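Local coordinates for glutathione S-transferase 1 (Ascaris suum, PDB 4Q5F), which catalyses the conjugation of reduced glutathione to a wide range of hydrophobic electrophiles and can also act as a glutathione peroxidase, at residues G156-V161 against I197-E202; D105-F110 against L170-S175. All blocks are in the same frame, centred on the assembly; numbering follows the deposited sequence.

Interaction 1. Residues G156-V161 against I197-E202; sequences GSEYMV and IEHVRE
Glu158 and His199 bring the two backbones nearest, with 7.5 Å from CA to CA; Tyr159 and Val200 make the neighbouring pair. Residues 156-161 form an irregular loop after helix 129-155, while residues 197-202 lie on helix 191-201. The His199 imidazole, its CG anti to the backbone N (chi1 -178°), is swung against the loop side chains and is met by two residues there. Over one face lies the aliphatic part of Glu158, whose CG sits 3.7 Å from the imidazole centroid in a CH-pi contact. At the ring edge, His199 NE2 donates to Tyr159 OH across 2.8 Å, a weak bond because it is bent to 124° at the hydrogen. The two rings stand almost perpendicular. Set back from the hydroxyl, Tyr159 CE1 along the phenol edge lies 3.9 Å from Val200 CG2. Val165 and Leu203 also pack on Tyr159. Chemically, the contact mixes apolar packing with one weak, bent polar link: the bond helps orient the imidazole, with Glu158 packed on its face, and Glu158 OE1 lies 3.2 Å from His199 CE1, where its negative charge would probably favour extra positive charge on the imidazole.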
ATOM      1  N   GLY B 156      19.249 -12.838   7.977  1.00 60.02           N
ATOM      2  CA  GLY B 156      20.642 -13.209   8.144  1.00 58.76           C
ATOM      3  C   GLY B 156      21.390 -12.929   6.852  1.00 66.52           C
ATOM      4  O   GLY B 156      22.586 -12.636   6.859  1.00 57.31           O
ATOM      5  N   SER B 157      20.673 -13.029   5.736  1.00 54.65           N
ATOM      6  CA  SER B 157      21.170 -12.556   4.455  1.00 48.95           C
ATOM      7  C   SER B 157      21.191 -11.030   4.488  1.00 49.86           C
ATOM      8  O   SER B 157      20.744 -10.418   5.461  1.00 55.55           O
ATOM      9  CB  SER B 157      20.274 -13.055   3.321  1.00 47.45           C
ATOM     10  OG  SER B 157      19.017 -12.401   3.342  1.00 41.14           O
ATOM     11  N   GLU B 158      21.690 -10.419   3.422  1.00 36.91           N
ATOM     12  CA  GLU B 158      21.864  -8.968   3.374  1.00 44.24           C
ATOM     13  C   GLU B 158      20.581  -8.229   2.986  1.00 31.25           C
ATOM     14  O   GLU B 158      20.561  -7.002   2.942  1.00 36.94           O
ATOM     15  CB  GLU B 158      22.983  -8.611   2.389  1.00 43.31           C
ATOM     16  CG  GLU B 158      22.856  -9.324   1.054  1.00 53.85           C
ATOM     17  CD  GLU B 158      23.713 -10.575   0.964  1.00 66.50           C
ATOM     18  OE1 GLU B 158      24.957 -10.450   0.982  1.00 71.97           O
ATOM     19  OE2 GLU B 158      23.139 -11.682   0.876  1.00 52.06           O
ATOM     20  N   TYR B 159      19.516  -8.978   2.711  1.00 32.85           N
ATOM     21  CA  TYR B 159      18.253  -8.396   2.253  1.00 30.62           C
ATOM     22  C   TYR B 159      17.091  -8.734   3.179  1.00 31.50           C
ATOM     23  O   TYR B 159      17.194  -9.628   4.017  1.00 37.84           O
ATOM     24  CB  TYR B 159      17.951  -8.865   0.828  1.00 34.67           C
ATOM     25  CG  TYR B 159      19.109  -8.623  -0.115  1.00 34.29           C
ATOM     26  CD1 TYR B 159      19.514  -7.331  -0.424  1.00 28.79           C
ATOM     27  CD2 TYR B 159      19.808  -9.679  -0.683  1.00 37.31           C
ATOM     28  CE1 TYR B 159      20.576  -7.099  -1.275  1.00 39.10           C
ATOM     29  CE2 TYR B 159      20.875  -9.455  -1.538  1.00 34.75           C
ATOM     30  CZ  TYR B 159      21.253  -8.160  -1.828  1.00 34.87           C
ATOM     31  OH  TYR B 159      22.311  -7.921  -2.674  1.00 39.25           O
ATOM     32  N   MET B 160      15.991  -8.002   3.022  1.00 30.25           N
ATOM     33  CA  MET B 160      14.812  -8.187   3.860  1.00 29.28           C
ATOM     34  C   MET B 160      14.278  -9.599   3.707  1.00 24.94           C
ATOM     35  O   MET B 160      13.960 -10.258   4.697  1.00 34.18           O
ATOM     36  CB  MET B 160      13.724  -7.174   3.488  1.00 21.91           C
ATOM     37  CG  MET B 160      14.039  -5.747   3.909  1.00 20.29           C
ATOM     38  SD  MET B 160      14.214  -5.591   5.696  1.00 23.93           S
ATOM     39  CE  MET B 160      14.724  -3.882   5.839  1.00 16.53           C
ATOM     40  N   VAL B 161      14.182 -10.054   2.462  1.00 28.50           N
ATOM     41  CA  VAL B 161      13.694 -11.392   2.165  1.00 29.59           C
ATOM     42  C   VAL B 161      14.649 -12.081   1.193  1.00 35.11           C
ATOM     43  O   VAL B 161      15.098 -11.474   0.220  1.00 27.72           O
ATOM     44  CB  VAL B 161      12.287 -11.358   1.522  1.00 27.04           C
ATOM     45  CG1 VAL B 161      11.684 -12.768   1.496  1.00 30.92           C
ATOM     46  CG2 VAL B 161      11.363 -10.351   2.237  1.00 23.17           C
ATOM     47  N   ILE B 197      21.826  -0.509   3.401  1.00 28.28           N
ATOM     48  CA  ILE B 197      21.720   0.537   2.389  1.00 27.55           C
ATOM     49  C   ILE B 197      23.010   0.634   1.577  1.00 29.63           C
ATOM     50  O   ILE B 197      22.970   0.852   0.368  1.00 32.27           O
ATOM     51  CB  ILE B 197      21.396   1.902   3.035  1.00 37.30           C
ATOM     52  CG1 ILE B 197      20.014   1.851   3.689  1.00 35.32           C
ATOM     53  CG2 ILE B 197      21.429   3.027   2.002  1.00 28.08           C
ATOM     54  CD1 ILE B 197      19.748   2.982   4.658  1.00 36.31           C
ATOM     55  N   GLU B 198      24.149   0.470   2.243  1.00 34.29           N
ATOM     56  CA  GLU B 198      25.442   0.514   1.569  1.00 33.63           C
ATOM     57  C   GLU B 198      25.546  -0.626   0.561  1.00 40.96           C
ATOM     58  O   GLU B 198      26.012  -0.439  -0.562  1.00 37.36           O
ATOM     59  CB  GLU B 198      26.577   0.397   2.589  1.00 45.22           C
ATOM     60  CG  GLU B 198      27.959   0.677   2.019  1.00 48.22           C
ATOM     61  CD  GLU B 198      29.075   0.210   2.936  1.00 63.47           C
ATOM     62  OE1 GLU B 198      29.290  -1.018   3.036  1.00 72.04           O
ATOM     63  OE2 GLU B 198      29.733   1.066   3.564  1.00 74.80           O
ATOM     64  N   HIS B 199      25.101  -1.809   0.977  1.00 32.23           N
ATOM     65  CA  HIS B 199      25.186  -3.008   0.152  1.00 33.37           C
ATOM     66  C   HIS B 199      24.388  -2.873  -1.145  1.00 35.77           C
ATOM     67  O   HIS B 199      24.947  -2.974  -2.236  1.00 35.59           O
ATOM     68  CB  HIS B 199      24.684  -4.220   0.942  1.00 34.38           C
ATOM     69  CG  HIS B 199      24.773  -5.516   0.194  1.00 36.14           C
ATOM     70  ND1 HIS B 199      25.578  -6.553   0.600  1.00 60.74           N
ATOM     71  CD2 HIS B 199      24.149  -5.937  -0.934  1.00 46.33           C
ATOM     72  CE1 HIS B 199      25.452  -7.564  -0.246  1.00 54.15           C
ATOM     73  NE2 HIS B 199      24.593  -7.214  -1.184  1.00 51.38           N
ATOM     74  N   VAL B 200      23.081  -2.657  -1.013  1.00 31.43           N
ATOM     75  CA  VAL B 200      22.180  -2.585  -2.160  1.00 27.03           C
ATOM     76  C   VAL B 200      22.661  -1.556  -3.182  1.00 31.54           C
ATOM     77  O   VAL B 200      22.619  -1.800  -4.386  1.00 30.52           O
ATOM     78  CB  VAL B 200      20.741  -2.226  -1.711  1.00 27.91           C
ATOM     79  CG1 VAL B 200      19.797  -2.053  -2.922  1.00 30.10           C
ATOM     80  CG2 VAL B 200      20.216  -3.280  -0.730  1.00 24.47           C
ATOM     81  N   ARG B 201      23.128  -0.413  -2.695  1.00 31.98           N
ATOM     82  CA  ARG B 201      23.530   0.676  -3.576  1.00 29.19           C
ATOM     83  C   ARG B 201      24.934   0.473  -4.140  1.00 31.49           C
ATOM     84  O   ARG B 201      25.378   1.233  -5.003  1.00 30.55           O
ATOM     85  CB  ARG B 201      23.414   2.011  -2.838  1.00 25.17           C
ATOM     86  CG  ARG B 201      21.967   2.437  -2.635  1.00 30.44           C
ATOM     87  CD  ARG B 201      21.796   3.403  -1.480  1.00 25.95           C
ATOM     88  NE  ARG B 201      22.398   4.707  -1.741  1.00 32.05           N
ATOM     89  CZ  ARG B 201      21.837   5.656  -2.484  1.00 33.99           C
ATOM     90  NH1 ARG B 201      20.659   5.451  -3.061  1.00 39.51           N
ATOM     91  NH2 ARG B 201      22.460   6.813  -2.659  1.00 27.27           N
ATOM     92  N   GLU B 202      25.623  -0.557  -3.658  1.00 31.20           N
ATOM     93  CA  GLU B 202      26.913  -0.950  -4.218  1.00 30.04           C
ATOM     94  C   GLU B 202      26.746  -2.046  -5.268  1.00 34.56           C
ATOM     95  O   GLU B 202      27.720  -2.460  -5.897  1.00 37.17           O
ATOM     96  CB  GLU B 202      27.870  -1.405  -3.114  1.00 33.48           C
ATOM     97  CG  GLU B 202      28.562  -0.253  -2.400  1.00 43.27           C
ATOM     98  CD  GLU B 202      29.455  -0.714  -1.266  1.00 63.99           C
ATOM     99  OE1 GLU B 202      29.521  -1.937  -1.016  1.00 63.29           O
ATOM    100  OE2 GLU B 202      30.093   0.148  -0.625  1.00 62.87           O
TER

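Interaction 2. Residues D105-F110 against L170-S175; sequences DQFKDF and LVITDS. With GSH (glutathione), chain C.
Packing of Phe107 against Ile172 and Ser175 joins two long helices, 94-114 and 167-182, in the interior of the all-helical C-terminal domain of the glutathione transferase fold. Phe107 leaves its helix toward 167-182, the trans chi1 of 160° carrying the ring outward, and the ring meets two different surfaces. Ile172 CG1 lies over one face, 4.0 Å from the ring centroid and 23° off the normal, a CH-pi contact displaced toward the rim; the two side chains lie antiparallel, each reaching past the other. At the far end of the ring, Ser175 CB approaches the edge, 3.5 Å from Phe107 CZ. The serine hydroxyl is satisfied within its own helix: Ser175 OG donates to Val171 O at 2.7 Å, and the same carbonyl takes the backbone N-H of Ser175 from the opposite face of its plane. A polar residue can thus sit against a phenyl edge with its hydroxyl already bonded.

The helix of Phe107 also serves the active site. Asp109 OD2 accepts a hydrogen bond from N1, the amino group of glutathione, at 2.5 Å, an unusually short length not to be over-read; the ligand's other hydrogen-bonding partners include Gln75 and Ser76 of the second subunit. One chain therefore completes the neighbour's binding site. Around the contact, helix 129-155 flanks the first helix through Gln106 and Phe110, whereas helix 191-201 packs on Thr173 and helix 27-37 of the N-terminal domain on Leu170 and Asp174.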
ATOM      1  N   ASP B 105       5.107  -2.552   2.815  1.00 17.66           N
ATOM      2  CA  ASP B 105       3.923  -1.917   3.387  1.00 19.31           C
ATOM      3  C   ASP B 105       4.259  -1.254   4.721  1.00 18.51           C
ATOM      4  O   ASP B 105       3.714  -0.202   5.056  1.00 17.13           O
ATOM      5  CB  ASP B 105       2.797  -2.934   3.587  1.00 17.26           C
ATOM      6  CG  ASP B 105       1.995  -3.187   2.320  1.00 25.87           C
ATOM      7  OD1 ASP B 105       2.240  -2.510   1.298  1.00 21.97           O
ATOM      8  OD2 ASP B 105       1.104  -4.061   2.353  1.00 27.36           O
ATOM      9  N   GLN B 106       5.148  -1.875   5.489  1.00 12.51           N
ATOM     10  CA  GLN B 106       5.575  -1.295   6.757  1.00 17.26           C
ATOM     11  C   GLN B 106       6.418  -0.055   6.487  1.00 19.10           C
ATOM     12  O   GLN B 106       6.311   0.950   7.192  1.00 17.86           O
ATOM     13  CB  GLN B 106       6.371  -2.304   7.588  1.00 19.68           C
ATOM     14  CG  GLN B 106       6.776  -1.784   8.963  1.00 15.83           C
ATOM     15  CD  GLN B 106       5.581  -1.416   9.825  1.00 18.48           C
ATOM     16  OE1 GLN B 106       4.498  -1.978   9.675  1.00 24.57           O
ATOM     17  NE2 GLN B 106       5.774  -0.463  10.731  1.00 17.10           N
ATOM     18  N   PHE B 107       7.263  -0.138   5.465  1.00 17.29           N
ATOM     19  CA  PHE B 107       8.035   1.015   5.020  1.00 16.29           C
ATOM     20  C   PHE B 107       7.092   2.124   4.564  1.00 21.80           C
ATOM     21  O   PHE B 107       7.349   3.305   4.793  1.00 20.19           O
ATOM     22  CB  PHE B 107       8.977   0.620   3.884  1.00 17.79           C
ATOM     23  CG  PHE B 107       9.441   1.780   3.053  1.00 17.05           C
ATOM     24  CD1 PHE B 107      10.450   2.615   3.503  1.00 19.63           C
ATOM     25  CD2 PHE B 107       8.870   2.034   1.817  1.00 20.94           C
ATOM     26  CE1 PHE B 107      10.876   3.684   2.738  1.00 20.50           C
ATOM     27  CE2 PHE B 107       9.292   3.101   1.047  1.00 22.15           C
ATOM     28  CZ  PHE B 107      10.297   3.927   1.509  1.00 24.12           C
ATOM     29  N   LYS B 108       5.996   1.731   3.922  1.00 17.11           N
ATOM     30  CA  LYS B 108       4.983   2.683   3.484  1.00 18.20           C
ATOM     31  C   LYS B 108       4.323   3.386   4.671  1.00 17.73           C
ATOM     32  O   LYS B 108       4.069   4.588   4.615  1.00 21.65           O
ATOM     33  CB  LYS B 108       3.926   1.984   2.626  1.00 17.63           C
ATOM     34  CG  LYS B 108       4.178   2.077   1.123  1.00 23.15           C
ATOM     35  CD  LYS B 108       3.238   1.164   0.343  1.00 43.09           C
ATOM     36  CE  LYS B 108       2.279   1.949  -0.539  1.00 47.65           C
ATOM     37  NZ  LYS B 108       1.271   1.053  -1.177  1.00 37.84           N
ATOM     38  N   ASP B 109       4.048   2.639   5.739  1.00 12.47           N
ATOM     39  CA  ASP B 109       3.482   3.224   6.953  1.00 14.75           C
ATOM     40  C   ASP B 109       4.439   4.259   7.532  1.00 20.91           C
ATOM     41  O   ASP B 109       4.028   5.339   7.950  1.00 19.70           O
ATOM     42  CB  ASP B 109       3.205   2.151   8.010  1.00 14.83           C
ATOM     43  CG  ASP B 109       1.981   1.310   7.694  1.00 22.72           C
ATOM     44  OD1 ASP B 109       1.186   1.707   6.816  1.00 29.76           O
ATOM     45  OD2 ASP B 109       1.811   0.254   8.338  1.00 20.75           O
ATOM     46  N   PHE B 110       5.721   3.909   7.562  1.00 20.76           N
ATOM     47  CA  PHE B 110       6.762   4.811   8.033  1.00 17.53           C
ATOM     48  C   PHE B 110       6.771   6.092   7.201  1.00 17.21           C
ATOM     49  O   PHE B 110       6.774   7.197   7.744  1.00 20.68           O
ATOM     50  CB  PHE B 110       8.124   4.119   7.942  1.00 18.98           C
ATOM     51  CG  PHE B 110       9.272   4.941   8.462  1.00 22.92           C
ATOM     52  CD1 PHE B 110       9.077   5.919   9.424  1.00 26.00           C
ATOM     53  CD2 PHE B 110      10.552   4.732   7.981  1.00 21.47           C
ATOM     54  CE1 PHE B 110      10.138   6.667   9.895  1.00 22.92           C
ATOM     55  CE2 PHE B 110      11.614   5.477   8.447  1.00 25.94           C
ATOM     56  CZ  PHE B 110      11.406   6.445   9.405  1.00 25.08           C
ATOM     57  N   LEU B 170      15.322  -2.317  -3.300  1.00 24.58           N
ATOM     58  CA  LEU B 170      15.756  -1.213  -4.147  1.00 20.20           C
ATOM     59  C   LEU B 170      15.068   0.102  -3.781  1.00 20.99           C
ATOM     60  O   LEU B 170      15.712   1.147  -3.687  1.00 24.18           O
ATOM     61  CB  LEU B 170      15.488  -1.541  -5.617  1.00 18.57           C
ATOM     62  CG  LEU B 170      16.173  -2.797  -6.166  1.00 22.06           C
ATOM     63  CD1 LEU B 170      15.712  -3.078  -7.587  1.00 21.05           C
ATOM     64  CD2 LEU B 170      17.687  -2.657  -6.112  1.00 23.42           C
ATOM     65  N   VAL B 171      13.755   0.045  -3.579  1.00 21.08           N
ATOM     66  CA  VAL B 171      12.973   1.246  -3.307  1.00 17.45           C
ATOM     67  C   VAL B 171      13.208   1.757  -1.889  1.00 23.43           C
ATOM     68  O   VAL B 171      13.351   2.960  -1.670  1.00 21.69           O
ATOM     69  CB  VAL B 171      11.464   0.991  -3.513  1.00 14.41           C
ATOM     70  CG1 VAL B 171      10.650   2.245  -3.197  1.00 15.20           C
ATOM     71  CG2 VAL B 171      11.196   0.537  -4.939  1.00 15.52           C
ATOM     72  N   ILE B 172      13.236   0.836  -0.929  1.00 17.99           N
ATOM     73  CA  ILE B 172      13.409   1.194   0.474  1.00 21.17           C
ATOM     74  C   ILE B 172      14.738   1.907   0.700  1.00 21.26           C
ATOM     75  O   ILE B 172      14.773   3.010   1.244  1.00 21.30           O
ATOM     76  CB  ILE B 172      13.317  -0.056   1.384  1.00 22.95           C
ATOM     77  CG1 ILE B 172      11.868  -0.539   1.462  1.00 17.91           C
ATOM     78  CG2 ILE B 172      13.831   0.241   2.798  1.00 17.70           C
ATOM     79  CD1 ILE B 172      11.697  -1.905   2.099  1.00 12.51           C
ATOM     80  N   THR B 173      15.826   1.274   0.278  1.00 16.34           N
ATOM     81  CA  THR B 173      17.163   1.799   0.527  1.00 21.51           C
ATOM     82  C   THR B 173      17.400   3.148  -0.151  1.00 20.86           C
ATOM     83  O   THR B 173      18.106   4.000   0.386  1.00 26.31           O
ATOM     84  CB  THR B 173      18.244   0.813   0.062  1.00 22.09           C
ATOM     85  OG1 THR B 173      18.028   0.475  -1.313  1.00 19.76           O
ATOM     86  CG2 THR B 173      18.204  -0.448   0.909  1.00 16.39           C
ATOM     87  N   ASP B 174      16.815   3.344  -1.327  1.00 18.95           N
ATOM     88  CA  ASP B 174      16.962   4.612  -2.034  1.00 21.51           C
ATOM     89  C   ASP B 174      16.259   5.724  -1.269  1.00 20.85           C
ATOM     90  O   ASP B 174      16.802   6.816  -1.103  1.00 18.44           O
ATOM     91  CB  ASP B 174      16.393   4.522  -3.450  1.00 19.64           C
ATOM     92  CG  ASP B 174      16.596   5.801  -4.240  1.00 29.40           C
ATOM     93  OD1 ASP B 174      17.742   6.065  -4.662  1.00 19.15           O
ATOM     94  OD2 ASP B 174      15.609   6.539  -4.442  1.00 31.70           O
ATOM     95  N   SER B 175      15.047   5.435  -0.803  1.00 18.99           N
ATOM     96  CA  SER B 175      14.250   6.416  -0.076  1.00 24.11           C
ATOM     97  C   SER B 175      14.909   6.767   1.256  1.00 27.25           C
ATOM     98  O   SER B 175      15.026   7.941   1.605  1.00 24.05           O
ATOM     99  CB  SER B 175      12.836   5.885   0.164  1.00 19.96           C
ATOM    100  OG  SER B 175      12.274   5.382  -1.033  1.00 34.06           O
TER
HETATM  101  N1  GSH C 301      -0.343  -1.068   8.024  1.00 21.84           N
HETATM  102  CA1 GSH C 301      -0.921  -2.027   8.894  1.00 22.72           C
HETATM  103  C1  GSH C 301      -1.774  -2.981   8.089  1.00 16.27           C
HETATM  104  O11 GSH C 301      -1.921  -4.170   8.469  1.00 21.04           O
HETATM  105  O12 GSH C 301      -2.338  -2.586   7.038  1.00 15.80           O
HETATM  106  CB1 GSH C 301      -1.768  -1.309   9.931  1.00 19.33           C
HETATM  107  CG1 GSH C 301      -2.191  -2.293  11.027  1.00 17.90           C
HETATM  108  CD1 GSH C 301      -2.801  -1.541  12.218  1.00 21.90           C
HETATM  109  OE1 GSH C 301      -2.814  -0.330  12.229  1.00 25.85           O
HETATM  110  N2  GSH C 301      -3.349  -2.292  13.318  1.00 20.68           N
HETATM  111  CA2 GSH C 301      -3.920  -1.647  14.460  1.00 23.20           C
HETATM  112  C2  GSH C 301      -3.247  -2.216  15.700  1.00 21.49           C
HETATM  113  O2  GSH C 301      -2.634  -3.271  15.618  1.00 18.23           O
HETATM  114  CB2 GSH C 301      -5.398  -1.918  14.533  1.00 28.60           C
HETATM  115  SG2 GSH C 301      -6.186  -1.384  13.045  1.00 50.06           S
HETATM  116  N3  GSH C 301      -3.333  -1.527  16.969  1.00 24.93           N
HETATM  117  CA3 GSH C 301      -2.686  -2.076  18.134  1.00 25.44           C
HETATM  118  C3  GSH C 301      -1.226  -1.619  18.184  1.00 27.90           C
HETATM  119  O31 GSH C 301      -0.689  -1.102  17.170  1.00 29.37           O
HETATM  120  O32 GSH C 301      -0.564  -1.763  19.242  1.00 27.93           O

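Overall arrangement
Both interactions lie in the C-terminal helical domain, with centres about 13 Å apart, and they show how contacts distant in sequence interlock in a helical bundle. Their segments alternate along the chain: 105-110, 156-161, 170-175, then 197-202. Interaction 2 lies close to the centre of the subunit, while interaction 1 fastens a more peripheral loop to helix 191-201. The two meet where that helix packs on helix 167-182: Val200 rests on Leu170 and Thr173, and Arg201 NH1 forms a long, weak ion pair with Asp174 OD1. Packing thus runs from the loop through helix 191-201 to one side of helix 167-182, whose Ile172 and Ser175 meet helix 94-114, which reaches the glutathione held by the second subunit.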